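Local coordinates for protein O-methyltransferase (Burkholderia thailandensis, PDB 3MCZ) that probably transfers a methyl group from S-adenosylmethionine to an oxygen atom of an unidentified substrate, working as a two-chain assembly, at residues Leu52-Arg57 with Leu98-Leu103; Ser107-Gly112 with Met160-Gln165; Ile114-Tyr119 with Arg153-Asp158; Ser144-Ala147 with Arg151-Asp154. All coordinates share one frame; numbering follows the deposited sequence.

In the fold
The four contacts lead from the dimerisation domain toward the catalytic domain. Interaction 1 touches interaction 2 through R101, whose NE makes a salt bridge to D109; their centres are 17 Å apart. Interactions 2, 3 and 4 all use helix 150-172. I114 of interaction 3 packs on R162 and L163 of interaction 2, with centres 10 Å apart. Interactions 3 and 4 are 9 Å apart between centres and share R153 and D154; the rings of F146 and F156 meet between them. Interactions 1, 2 and 3 also touch the second subunit. Near interaction 2, M160 and V161 touch H190, in the glycine-rich loop after strand 182-186 where S-adenosylmethionine probably binds.

Interaction 1 of 4, residues Leu52-Arg57 with Leu98-Leu103; sequences LTQTGR and LTERYL
Q54 and E100 carry this surface contact, through a single hydrogen bond between side chains. The loop that brings Q54 there starts at L52, whose carbonyl is turned back toward R57. T53 comes next and is buried. Its OG1 bonds to OD1 of N95, while ND2 of N95 bonds to OE1 of E100, so N95 links both sides of the contact. T53 and R57 also make backbone hydrogen bonds to N95 and F93 of strand 92-95. That strand pairs with 86-89 in a two-stranded antiparallel wing, consistent with the winged-helix type of dimerisation domain expected in this family.

In Q54 the CG atom lies opposite the carbonyl carbon (chi1 -80°) and the chain beyond it is extended. This carries the amide out to helix 97-103. NE2 of Q54 gives its hydrogen to OE2 of E100 at 3.0 Å. The bond is bent, 147° at the hydrogen. NE2 comes from above the carboxylate plane, although the amide and carboxylate planes are only 21° apart. The two side chains cross at about a right angle, and CG of Q54 rests 3.6 Å from OE1 of E100. NE2 has a second, weak bond to OG1 of T106.

T55 points away from the helix and lays its CG2 on one face of the R57 guanidinium. CD1 of L52 covers the opposite face. At the edge, NE of R57 donates to O of L52 at 2.8 Å, nearly straight; NH1 adds a weak bond to the same oxygen.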
loop_
_atom_site.group_PDB
_atom_site.type_symbol
_atom_site.label_atom_id
_atom_site.label_comp_id
_atom_site.label_asym_id
_atom_site.label_seq_id
_atom_site.Cartn_x
_atom_site.Cartn_y
_atom_site.Cartn_z
ATOM N N LEU A 52 19.887 6.988 -12.922
ATOM C CA LEU A 52 20.497 8.333 -12.982
ATOM C C LEU A 52 21.325 8.631 -11.736
ATOM O O LEU A 52 22.417 9.210 -11.824
ATOM C CB LEU A 52 19.437 9.425 -13.170
ATOM C CG LEU A 52 19.975 10.833 -13.477
ATOM C CD1 LEU A 52 20.625 10.919 -14.875
ATOM C CD2 LEU A 52 18.866 11.872 -13.328
ATOM N N THR A 53 20.817 8.214 -10.577
ATOM C CA THR A 53 21.443 8.505 -9.298
ATOM C C THR A 53 22.504 7.465 -8.883
ATOM O O THR A 53 22.903 7.426 -7.730
ATOM C CB THR A 53 20.349 8.679 -8.177
ATOM O OG1 THR A 53 19.451 7.562 -8.177
ATOM C CG2 THR A 53 19.531 9.938 -8.418
ATOM N N GLN A 54 22.984 6.647 -9.823
ATOM C CA GLN A 54 24.176 5.806 -9.580
ATOM C C GLN A 54 25.386 6.682 -9.267
ATOM O O GLN A 54 26.313 6.269 -8.559
ATOM C CB GLN A 54 24.484 4.913 -10.776
ATOM C CG GLN A 54 23.596 3.655 -10.847
ATOM C CD GLN A 54 24.007 2.739 -11.993
ATOM O OE1 GLN A 54 23.963 3.140 -13.166
ATOM N NE2 GLN A 54 24.426 1.509 -11.660
ATOM N N THR A 55 25.368 7.897 -9.787
ATOM C CA THR A 55 26.276 8.914 -9.297
ATOM C C THR A 55 25.481 10.121 -8.779
ATOM O O THR A 55 24.297 10.279 -9.087
ATOM C CB THR A 55 27.323 9.279 -10.358
ATOM O OG1 THR A 55 28.269 10.170 -9.775
ATOM C CG2 THR A 55 26.677 9.903 -11.599
ATOM N N GLY A 56 26.119 10.930 -7.951
ATOM C CA GLY A 56 25.426 12.017 -7.284
ATOM C C GLY A 56 24.775 13.006 -8.243
ATOM O O GLY A 56 25.401 13.461 -9.200
ATOM N N ARG A 57 23.520 13.357 -7.979
ATOM C CA ARG A 57 22.829 14.355 -8.772
ATOM C C ARG A 57 22.100 15.362 -7.890
ATOM O O ARG A 57 21.477 14.976 -6.876
ATOM C CB ARG A 57 21.789 13.709 -9.686
ATOM C CG ARG A 57 22.273 12.538 -10.481
ATOM C CD ARG A 57 23.205 12.926 -11.625
ATOM N NE ARG A 57 23.449 11.738 -12.440
ATOM C CZ ARG A 57 24.131 11.702 -13.583
ATOM N NH1 ARG A 57 24.282 10.541 -14.206
ATOM N NH2 ARG A 57 24.676 12.797 -14.101
ATOM N N LEU A 98 21.525 -0.536 -0.745
ATOM C CA LEU A 98 20.315 -1.296 -1.096
ATOM C C LEU A 98 19.812 -0.950 -2.509
ATOM O O LEU A 98 19.551 -1.820 -3.335
ATOM C CB LEU A 98 19.212 -0.961 -0.081
ATOM C CG LEU A 98 17.889 -1.719 -0.188
ATOM C CD1 LEU A 98 18.103 -3.174 0.197
ATOM C CD2 LEU A 98 16.837 -1.044 0.680
ATOM N N THR A 99 19.672 0.335 -2.778
ATOM C CA THR A 99 19.221 0.786 -4.083
ATOM C C THR A 99 20.175 0.347 -5.184
ATOM O O THR A 99 19.761 -0.149 -6.215
ATOM C CB THR A 99 19.091 2.312 -4.090
ATOM O OG1 THR A 99 18.155 2.669 -3.071
ATOM C CG2 THR A 99 18.630 2.834 -5.473
ATOM N N GLU A 100 21.474 0.503 -4.958
ATOM C CA GLU A 100 22.419 0.167 -5.999
ATOM C C GLU A 100 22.300 -1.332 -6.342
ATOM O O GLU A 100 22.272 -1.711 -7.518
ATOM C CB GLU A 100 23.838 0.545 -5.565
ATOM C CG GLU A 100 24.846 0.469 -6.712
ATOM C CD GLU A 100 24.730 1.601 -7.728
ATOM O OE1 GLU A 100 24.055 2.629 -7.465
ATOM O OE2 GLU A 100 25.357 1.454 -8.808
ATOM N N ARG A 101 22.181 -2.168 -5.317
ATOM C CA ARG A 101 22.154 -3.590 -5.530
ATOM C C ARG A 101 20.859 -4.087 -6.178
ATOM O O ARG A 101 20.891 -4.956 -7.025
ATOM C CB ARG A 101 22.388 -4.330 -4.211
ATOM C CG ARG A 101 22.313 -5.843 -4.350
ATOM C CD ARG A 101 22.888 -6.530 -3.146
ATOM N NE ARG A 101 23.052 -7.950 -3.403
ATOM C CZ ARG A 101 23.396 -8.853 -2.490
ATOM N NH1 ARG A 101 23.637 -8.505 -1.229
ATOM N NH2 ARG A 101 23.508 -10.114 -2.854
ATOM N N TYR A 102 19.716 -3.577 -5.754
ATOM C CA TYR A 102 18.427 -4.190 -6.149
ATOM C C TYR A 102 17.575 -3.356 -7.077
ATOM O O TYR A 102 16.618 -3.854 -7.660
ATOM C CB TYR A 102 17.622 -4.565 -4.905
ATOM C CG TYR A 102 18.318 -5.544 -3.985
ATOM C CD1 TYR A 102 18.453 -6.887 -4.323
ATOM C CD2 TYR A 102 18.841 -5.125 -2.777
ATOM C CE1 TYR A 102 19.108 -7.799 -3.462
ATOM C CE2 TYR A 102 19.498 -6.020 -1.907
ATOM C CZ TYR A 102 19.612 -7.347 -2.249
ATOM O OH TYR A 102 20.262 -8.203 -1.382
ATOM N N LEU A 103 17.888 -2.071 -7.223
ATOM C CA LEU A 103 16.991 -1.164 -7.946
ATOM C C LEU A 103 17.649 -0.470 -9.143
ATOM O O LEU A 103 17.070 0.451 -9.726
ATOM C CB LEU A 103 16.429 -0.124 -6.976
ATOM C CG LEU A 103 15.550 -0.652 -5.831
ATOM C CD1 LEU A 103 15.127 0.533 -4.909
ATOM C CD2 LEU A 103 14.354 -1.442 -6.390
#

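Interaction 2 of 4, residues Ser107-Gly112 with Met160-Gln165; sequences SADYIG and MVRLSQ
R162 reaches from helix 150-172 to the carbonyl oxygens of D109 and Y110. Its hydrogen bonds carry the contact. NH2 donates to O of D109 at 2.7 Å, with this oxygen close to the guanidinium plane and an angle of 147° at the hydrogen. NH1 makes two weak bonds, to O of D109 at 3.0 Å and to O of Y110 at 2.8 Å. The group is thus held at its edge by two successive carbonyls. R162 arrives there with CG anti to N and a bend at chi2 (69°).

Charge plays a smaller part. OD1 of D109 is 4.2 Å from NH2 of R162, but well out of the guanidinium plane, and no N-H points at it. The main partner of this carboxylate is R101, which forms a salt bridge to OD2.

I111 adds a van der Waals contact: its CG2 methyl lies 3.5 Å from NH1 of R162. I111 also packs on Y102 and L103 of its own chain and on V25 of the second subunit.

Within the loop, OG of S107 accepts from N of D109 at 2.9 Å, and N of Y110 bonds to O of S107. These bonds fix the shape in which the carbonyls are offered. The result is an ST turn within a type I beta turn, just before helix 112-119, tied by one arginine to the long helix that leads into the Rossmann-like methyltransferase fold.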
loop_
_atom_site.group_PDB
_atom_site.type_symbol
_atom_site.label_atom_id
_atom_site.label_comp_id
_atom_site.label_asym_id
_atom_site.label_seq_id
_atom_site.Cartn_x
_atom_site.Cartn_y
_atom_site.Cartn_z
ATOM N N SER A 107 22.107 -4.166 -12.403
ATOM C CA SER A 107 22.564 -5.066 -11.353
ATOM C C SER A 107 22.070 -6.461 -11.603
ATOM O O SER A 107 20.889 -6.669 -11.901
ATOM C CB SER A 107 22.115 -4.646 -9.966
ATOM O OG SER A 107 22.346 -5.699 -9.039
ATOM N N ALA A 108 22.955 -7.430 -11.401
ATOM C CA ALA A 108 22.567 -8.839 -11.432
ATOM C C ALA A 108 21.442 -9.177 -10.427
ATOM O O ALA A 108 20.741 -10.162 -10.600
ATOM C CB ALA A 108 23.812 -9.753 -11.206
ATOM N N ASP A 109 21.288 -8.366 -9.375
ATOM C CA ASP A 109 20.285 -8.613 -8.352
ATOM C C ASP A 109 19.051 -7.740 -8.522
ATOM O O ASP A 109 18.187 -7.728 -7.650
ATOM C CB ASP A 109 20.872 -8.356 -6.967
ATOM C CG ASP A 109 21.948 -9.344 -6.583
ATOM O OD1 ASP A 109 21.858 -10.521 -6.995
ATOM O OD2 ASP A 109 22.866 -8.937 -5.830
ATOM N N TYR A 110 18.946 -7.047 -9.646
ATOM C CA TYR A 110 17.830 -6.133 -9.909
ATOM C C TYR A 110 16.479 -6.797 -9.690
ATOM O O TYR A 110 16.228 -7.853 -10.244
ATOM C CB TYR A 110 17.926 -5.658 -11.342
ATOM C CG TYR A 110 16.929 -4.640 -11.835
ATOM C CD1 TYR A 110 16.648 -3.472 -11.118
ATOM C CD2 TYR A 110 16.309 -4.812 -13.071
ATOM C CE1 TYR A 110 15.751 -2.529 -11.623
ATOM C CE2 TYR A 110 15.438 -3.892 -13.577
ATOM C CZ TYR A 110 15.154 -2.746 -12.860
ATOM O OH TYR A 110 14.269 -1.821 -13.385
ATOM N N ILE A 111 15.601 -6.175 -8.898
ATOM C CA ILE A 111 14.240 -6.737 -8.667
ATOM C C ILE A 111 13.171 -6.039 -9.514
ATOM O O ILE A 111 11.991 -6.099 -9.219
ATOM C CB ILE A 111 13.852 -6.730 -7.188
ATOM C CG1 ILE A 111 13.685 -5.293 -6.692
ATOM C CG2 ILE A 111 14.891 -7.487 -6.345
ATOM C CD1 ILE A 111 12.876 -5.172 -5.431
ATOM N N GLY A 112 13.572 -5.404 -10.604
ATOM C CA GLY A 112 12.606 -4.709 -11.464
ATOM C C GLY A 112 11.362 -5.538 -11.776
ATOM O O GLY A 112 10.233 -5.075 -11.601
HETATM N N MSE A 160 8.508 -14.652 -10.580
HETATM C CA MSE A 160 8.353 -15.983 -9.950
HETATM C C MSE A 160 9.701 -16.700 -9.944
HETATM O O MSE A 160 10.023 -17.402 -8.978
HETATM C CB MSE A 160 7.311 -16.851 -10.671
HETATM C CG MSE A 160 5.886 -16.403 -10.550
HETATM SE SE MSE A 160 5.351 -16.068 -8.727
HETATM C CE MSE A 160 5.486 -14.106 -8.615
ATOM N N VAL A 161 10.491 -16.525 -11.006
ATOM C CA VAL A 161 11.799 -17.162 -11.062
ATOM C C VAL A 161 12.661 -16.656 -9.924
ATOM O O VAL A 161 13.375 -17.428 -9.266
ATOM C CB VAL A 161 12.533 -16.922 -12.410
ATOM C CG1 VAL A 161 14.031 -17.226 -12.272
ATOM C CG2 VAL A 161 11.899 -17.802 -13.526
ATOM N N ARG A 162 12.593 -15.360 -9.694
ATOM C CA ARG A 162 13.417 -14.742 -8.680
ATOM C C ARG A 162 12.914 -15.144 -7.286
ATOM O O ARG A 162 13.676 -15.632 -6.439
ATOM C CB ARG A 162 13.410 -13.227 -8.883
ATOM C CG ARG A 162 14.303 -12.492 -7.953
ATOM C CD ARG A 162 15.762 -12.768 -8.275
ATOM N NE ARG A 162 16.631 -12.045 -7.352
ATOM C CZ ARG A 162 16.893 -10.736 -7.416
ATOM N NH1 ARG A 162 16.369 -9.984 -8.379
ATOM N NH2 ARG A 162 17.699 -10.181 -6.522
ATOM N N LEU A 163 11.616 -14.980 -7.074
ATOM C CA LEU A 163 11.013 -15.238 -5.768
ATOM C C LEU A 163 11.089 -16.721 -5.375
ATOM O O LEU A 163 11.130 -17.041 -4.189
ATOM C CB LEU A 163 9.557 -14.708 -5.716
ATOM C CG LEU A 163 9.405 -13.174 -5.695
ATOM C CD1 LEU A 163 7.952 -12.749 -5.889
ATOM C CD2 LEU A 163 9.969 -12.560 -4.397
ATOM N N SER A 164 11.142 -17.612 -6.368
ATOM C CA SER A 164 11.180 -19.033 -6.110
ATOM C C SER A 164 12.567 -19.593 -5.769
ATOM O O SER A 164 12.652 -20.726 -5.318
ATOM C CB SER A 164 10.591 -19.793 -7.300
ATOM O OG SER A 164 9.227 -19.422 -7.424
ATOM N N GLN A 165 13.636 -18.821 -5.955
ATOM C CA GLN A 165 15.002 -19.386 -5.841
ATOM C C GLN A 165 15.330 -20.106 -4.530
ATOM O O GLN A 165 16.026 -21.133 -4.543
ATOM C CB GLN A 165 16.090 -18.334 -6.105
ATOM C CG GLN A 165 17.488 -18.914 -6.320
ATOM C CD GLN A 165 17.555 -19.854 -7.511
ATOM O OE1 GLN A 165 17.009 -19.553 -8.575
ATOM N NE2 GLN A 165 18.205 -21.007 -7.337
#

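Interaction 3 of 4, residues Ile114-Tyr119 with Arg153-Asp158; sequences IVEHQY and RDAFND
OD1 of D154 accepts two hydrogen bonds from R153, in one of the two conformers modelled for that arginine. NE and NH2 are each 3.0 Å from OD1 and bind side-on. This salt bridge lies on helix 150-172, the long helix leading into the Rossmann-like methyltransferase fold, which packs here against helix 112-119. The two short helical segments approach to 8.0 Å and run at 127° to each other, between perpendicular and antiparallel.

A155 sits where the backbones come nearest, 5.0 Å between its CA and that of H117. Its methyl points at the other helix and lies 3.9 Å from N of H117. The E116 chain is extended and passes alongside the methyl with CG and OE1. Its other oxygen, OE2, is modelled in a salt bridge with R151, though unusually close.

H117 and F156 lie side by side and point the same way, each with CG anti to its own N (chi1 170° and 173°). Their ring planes are 59° apart, an oblique pairing. The side chain of Q142 touches both residues. On another side of helix 112-119, Q118 bonds through OE1 to OG of S32 in the second subunit. CE1 of H117 comes to the edge of the F156 ring, 3.3 Å from CD1.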
loop_
_atom_site.group_PDB
_atom_site.type_symbol
_atom_site.label_atom_id
_atom_site.label_comp_id
_atom_site.label_asym_id
_atom_site.label_seq_id
_atom_site.Cartn_x
_atom_site.Cartn_y
_atom_site.Cartn_z
ATOM N N ILE A 114 9.832 -7.986 -10.327
ATOM C CA ILE A 114 8.966 -8.164 -9.177
ATOM C C ILE A 114 8.160 -6.882 -8.966
ATOM O O ILE A 114 6.928 -6.928 -8.832
ATOM C CB ILE A 114 9.803 -8.483 -7.879
ATOM C CG1 ILE A 114 10.543 -9.831 -8.006
ATOM C CG2 ILE A 114 8.904 -8.452 -6.586
ATOM C CD1 ILE A 114 11.561 -10.107 -6.873
ATOM N N VAL A 115 8.851 -5.732 -8.931
ATOM C CA VAL A 115 8.183 -4.445 -8.728
ATOM C C VAL A 115 7.151 -4.166 -9.829
ATOM O O VAL A 115 6.012 -3.780 -9.543
ATOM C CB VAL A 115 9.203 -3.282 -8.584
ATOM C CG1 VAL A 115 8.485 -1.953 -8.552
ATOM C CG2 VAL A 115 10.024 -3.503 -7.333
ATOM N N GLU A 116 7.523 -4.473 -11.064
ATOM C CA GLU A 116 6.661 -4.244 -12.222
ATOM C C GLU A 116 5.426 -5.134 -12.185
ATOM O O GLU A 116 4.312 -4.684 -12.479
ATOM C CB GLU A 116 7.422 -4.530 -13.500
ATOM C CG GLU A 116 6.564 -4.379 -14.737
ATOM C CD GLU A 116 7.372 -4.505 -16.010
ATOM O OE1 GLU A 116 8.445 -5.135 -15.992
ATOM O OE2 GLU A 116 6.935 -3.939 -17.017
ATOM N N HIS A 117 5.624 -6.387 -11.794
ATOM C CA HIS A 117 4.517 -7.312 -11.672
ATOM C C HIS A 117 3.532 -6.749 -10.626
ATOM O O HIS A 117 2.313 -6.772 -10.812
ATOM C CB HIS A 117 4.985 -8.701 -11.219
ATOM C CG HIS A 117 3.845 -9.594 -10.853
ATOM N ND1 HIS A 117 2.854 -9.922 -11.756
ATOM C CD2 HIS A 117 3.503 -10.186 -9.679
ATOM C CE1 HIS A 117 1.953 -10.682 -11.154
ATOM N NE2 HIS A 117 2.332 -10.872 -9.897
ATOM N N GLN A 118 4.079 -6.270 -9.517
ATOM C CA GLN A 118 3.255 -5.703 -8.447
ATOM C C GLN A 118 2.534 -4.415 -8.886
ATOM O O GLN A 118 1.337 -4.283 -8.686
ATOM C CB GLN A 118 4.079 -5.488 -7.198
ATOM C CG GLN A 118 4.531 -6.798 -6.517
ATOM C CD GLN A 118 5.641 -6.591 -5.510
ATOM O OE1 GLN A 118 6.495 -5.709 -5.678
ATOM N NE2 GLN A 118 5.681 -7.444 -4.486
ATOM N N TYR A 119 3.221 -3.462 -9.486
ATOM C CA TYR A 119 2.488 -2.258 -9.881
ATOM C C TYR A 119 1.496 -2.461 -10.989
ATOM O O TYR A 119 0.518 -1.742 -11.077
ATOM C CB TYR A 119 3.374 -1.050 -10.107
ATOM C CG TYR A 119 4.291 -0.984 -11.267
ATOM C CD1 TYR A 119 3.821 -0.926 -12.567
ATOM C CD2 TYR A 119 5.668 -0.819 -11.050
ATOM C CE1 TYR A 119 4.701 -0.791 -13.617
ATOM C CE2 TYR A 119 6.556 -0.683 -12.102
ATOM C CZ TYR A 119 6.069 -0.677 -13.380
ATOM O OH TYR A 119 6.958 -0.547 -14.438
ATOM N N ARG A 153 2.808 -10.697 -18.496
ATOM C CA ARG A 153 3.161 -12.121 -18.520
ATOM C C ARG A 153 4.641 -12.303 -18.173
ATOM O O ARG A 153 4.991 -13.110 -17.312
ATOM C CB ARG A 153 2.878 -12.748 -19.896
ATOM C CG ARG A 153 3.228 -14.235 -19.986
ATOM C CD ARG A 153 3.377 -14.687 -21.436
ATOM N NE ARG A 153 4.623 -14.210 -22.037
ATOM C CZ ARG A 153 4.995 -14.487 -23.284
ATOM N NH1 ARG A 153 4.208 -15.224 -24.059
ATOM N NH2 ARG A 153 6.142 -14.016 -23.755
ATOM N N ASP A 154 5.503 -11.535 -18.833
ATOM C CA ASP A 154 6.953 -11.635 -18.626
ATOM C C ASP A 154 7.405 -11.156 -17.225
ATOM O O ASP A 154 8.285 -11.772 -16.607
ATOM C CB ASP A 154 7.695 -10.866 -19.712
ATOM C CG ASP A 154 7.555 -11.501 -21.088
ATOM O OD1 ASP A 154 6.966 -12.610 -21.219
ATOM O OD2 ASP A 154 8.049 -10.872 -22.049
ATOM N N ALA A 155 6.798 -10.081 -16.725
ATOM C CA ALA A 155 7.065 -9.610 -15.374
ATOM C C ALA A 155 6.687 -10.683 -14.354
ATOM O O ALA A 155 7.454 -10.980 -13.432
ATOM C CB ALA A 155 6.316 -8.305 -15.087
ATOM N N PHE A 156 5.510 -11.263 -14.528
ATOM C CA PHE A 156 5.034 -12.303 -13.634
ATOM C C PHE A 156 5.997 -13.495 -13.680
ATOM O O PHE A 156 6.455 -13.933 -12.631
ATOM C CB PHE A 156 3.614 -12.750 -13.987
ATOM C CG PHE A 156 3.152 -13.940 -13.194
ATOM C CD1 PHE A 156 2.744 -13.794 -11.880
ATOM C CD2 PHE A 156 3.171 -15.206 -13.747
ATOM C CE1 PHE A 156 2.318 -14.894 -11.123
ATOM C CE2 PHE A 156 2.756 -16.320 -12.994
ATOM C CZ PHE A 156 2.320 -16.144 -11.690
ATOM N N ASN A 157 6.331 -13.987 -14.873
ATOM C CA ASN A 157 7.236 -15.146 -14.998
ATOM C C ASN A 157 8.647 -14.848 -14.408
ATOM O O ASN A 157 9.204 -15.639 -13.631
ATOM C CB ASN A 157 7.342 -15.626 -16.461
ATOM C CG ASN A 157 6.032 -16.278 -16.981
ATOM O OD1 ASN A 157 5.223 -16.796 -16.199
ATOM N ND2 ASN A 157 5.824 -16.231 -18.307
ATOM N N ASP A 158 9.211 -13.697 -14.761
ATOM C CA ASP A 158 10.507 -13.281 -14.215
ATOM C C ASP A 158 10.448 -13.074 -12.686
ATOM O O ASP A 158 11.404 -13.404 -11.981
ATOM C CB ASP A 158 11.015 -12.020 -14.920
ATOM C CG ASP A 158 11.400 -12.272 -16.375
ATOM O OD1 ASP A 158 11.679 -13.445 -16.752
ATOM O OD2 ASP A 158 11.435 -11.285 -17.145
#

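Interaction 4 of 4, residues Ser144-Ala147 with Arg151-Asp154; sequences SRFA and RARD
A152 and R153 of helix 150-172 receive R145 and F146, which end a short helix and begin a tight loop. Helix 142-145 and helix 150-172 are joined by a short turn, and the chain changes direction there by about a right angle. The contact lies in the helical region that precedes the Rossmann-like sheet in the chain.

Along the second segment, R151 comes first and turns toward E116, modelled unusually close, and, with a weak bond, toward Y119 of helix 112-119. A152 follows. Its N bonds to OD1 of D149, in the first turn of the helix. Its methyl points at the other segment and sits over one face of the R145 guanidinium, 3.5 Å from NE and 3.9 Å from CZ of R145. R145 gets this far because its chain is extended from CG to NE, with CG anti to N (chi1 -177°). The guanidinium is held by polar partners too: NE pairs with D149 OD2 in a salt bridge, and NH2 bonds to O of L120. The same methyl of A152 also touches the F146 ring, 4.1 Å from CE1.

R153 brings its backbone to that ring. Its CA stands over one face, a CH-pi contact 14° off the ring normal. In one of its two modelled conformers the R153 chain bends at chi3 (74°), and its guanidinium, at 77° to the ring plane, turns toward D154 instead of stacking. F146 also meets F156 farther along the helix. CB of R153 lies past the rim on the same side of the ring as CA, 3.9 Å from CG of F146.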
loop_
_atom_site.group_PDB
_atom_site.type_symbol
_atom_site.label_atom_id
_atom_site.label_comp_id
_atom_site.label_asym_id
_atom_site.label_seq_id
_atom_site.Cartn_x
_atom_site.Cartn_y
_atom_site.Cartn_z
ATOM N N SER A 144 -7.227 -14.070 -18.577
ATOM C CA SER A 144 -7.747 -13.172 -19.641
ATOM C C SER A 144 -6.715 -12.174 -20.132
ATOM O O SER A 144 -6.921 -11.516 -21.177
ATOM C CB SER A 144 -8.952 -12.361 -19.119
ATOM O OG SER A 144 -9.764 -13.115 -18.214
ATOM N N ARG A 145 -5.644 -12.014 -19.352
ATOM C CA ARG A 145 -4.650 -10.950 -19.541
ATOM C C ARG A 145 -3.386 -11.420 -20.252
ATOM O O ARG A 145 -2.875 -10.712 -21.092
ATOM C CB ARG A 145 -4.263 -10.348 -18.193
ATOM C CG ARG A 145 -3.309 -9.197 -18.268
ATOM C CD ARG A 145 -2.956 -8.719 -16.884
ATOM N NE ARG A 145 -2.320 -7.387 -16.893
ATOM C CZ ARG A 145 -2.149 -6.651 -15.792
ATOM N NH1 ARG A 145 -2.566 -7.086 -14.600
ATOM N NH2 ARG A 145 -1.551 -5.482 -15.876
ATOM N N PHE A 146 -2.867 -12.587 -19.902
ATOM C CA PHE A 146 -1.533 -12.965 -20.405
ATOM C C PHE A 146 -1.391 -13.234 -21.924
ATOM O O PHE A 146 -0.257 -13.187 -22.444
ATOM C CB PHE A 146 -0.928 -14.111 -19.579
ATOM C CG PHE A 146 -0.519 -13.716 -18.163
ATOM C CD1 PHE A 146 -0.532 -12.391 -17.731
ATOM C CD2 PHE A 146 -0.080 -14.684 -17.285
ATOM C CE1 PHE A 146 -0.163 -12.053 -16.430
ATOM C CE2 PHE A 146 0.302 -14.362 -15.999
ATOM C CZ PHE A 146 0.260 -13.040 -15.559
ATOM N N ALA A 147 -2.483 -13.469 -22.656
ATOM C CA ALA A 147 -2.348 -13.665 -24.116
ATOM C C ALA A 147 -1.979 -12.376 -24.853
ATOM O O ALA A 147 -1.331 -12.434 -25.892
ATOM C CB ALA A 147 -3.599 -14.301 -24.732
ATOM N N ARG A 151 4.056 -7.778 -21.439
ATOM C CA ARG A 151 4.727 -7.115 -20.334
ATOM C C ARG A 151 4.335 -7.757 -18.996
ATOM O O ARG A 151 5.201 -8.089 -18.183
ATOM C CB ARG A 151 4.385 -5.607 -20.321
ATOM C CG ARG A 151 5.136 -4.780 -19.308
ATOM C CD ARG A 151 4.515 -3.383 -19.095
ATOM N NE ARG A 151 5.236 -2.615 -18.070
ATOM C CZ ARG A 151 5.137 -1.294 -17.892
ATOM N NH1 ARG A 151 4.313 -0.566 -18.654
ATOM N NH2 ARG A 151 5.861 -0.690 -16.940
ATOM N N ALA A 152 3.036 -7.929 -18.765
ATOM C CA ALA A 152 2.571 -8.469 -17.495
ATOM C C ALA A 152 2.898 -9.972 -17.381
ATOM O O ALA A 152 3.207 -10.453 -16.283
ATOM C CB ALA A 152 1.063 -8.200 -17.310
ATOM N N ARG A 153 2.808 -10.697 -18.496
ATOM C CA ARG A 153 3.161 -12.121 -18.520
ATOM C C ARG A 153 4.641 -12.303 -18.173
ATOM O O ARG A 153 4.991 -13.110 -17.312
ATOM C CB ARG A 153 2.878 -12.748 -19.896
ATOM C CG ARG A 153 3.228 -14.235 -19.986
ATOM C CD ARG A 153 3.377 -14.687 -21.436
ATOM N NE ARG A 153 4.623 -14.210 -22.037
ATOM C CZ ARG A 153 4.995 -14.487 -23.284
ATOM N NH1 ARG A 153 4.208 -15.224 -24.059
ATOM N NH2 ARG A 153 6.142 -14.016 -23.755
ATOM N N ASP A 154 5.503 -11.535 -18.833
ATOM C CA ASP A 154 6.953 -11.635 -18.626
ATOM C C ASP A 154 7.405 -11.156 -17.225
ATOM O O ASP A 154 8.285 -11.772 -16.607
ATOM C CB ASP A 154 7.695 -10.866 -19.712
ATOM C CG ASP A 154 7.555 -11.501 -21.088
ATOM O OD1 ASP A 154 6.966 -12.610 -21.219
ATOM O OD2 ASP A 154 8.049 -10.872 -22.049
#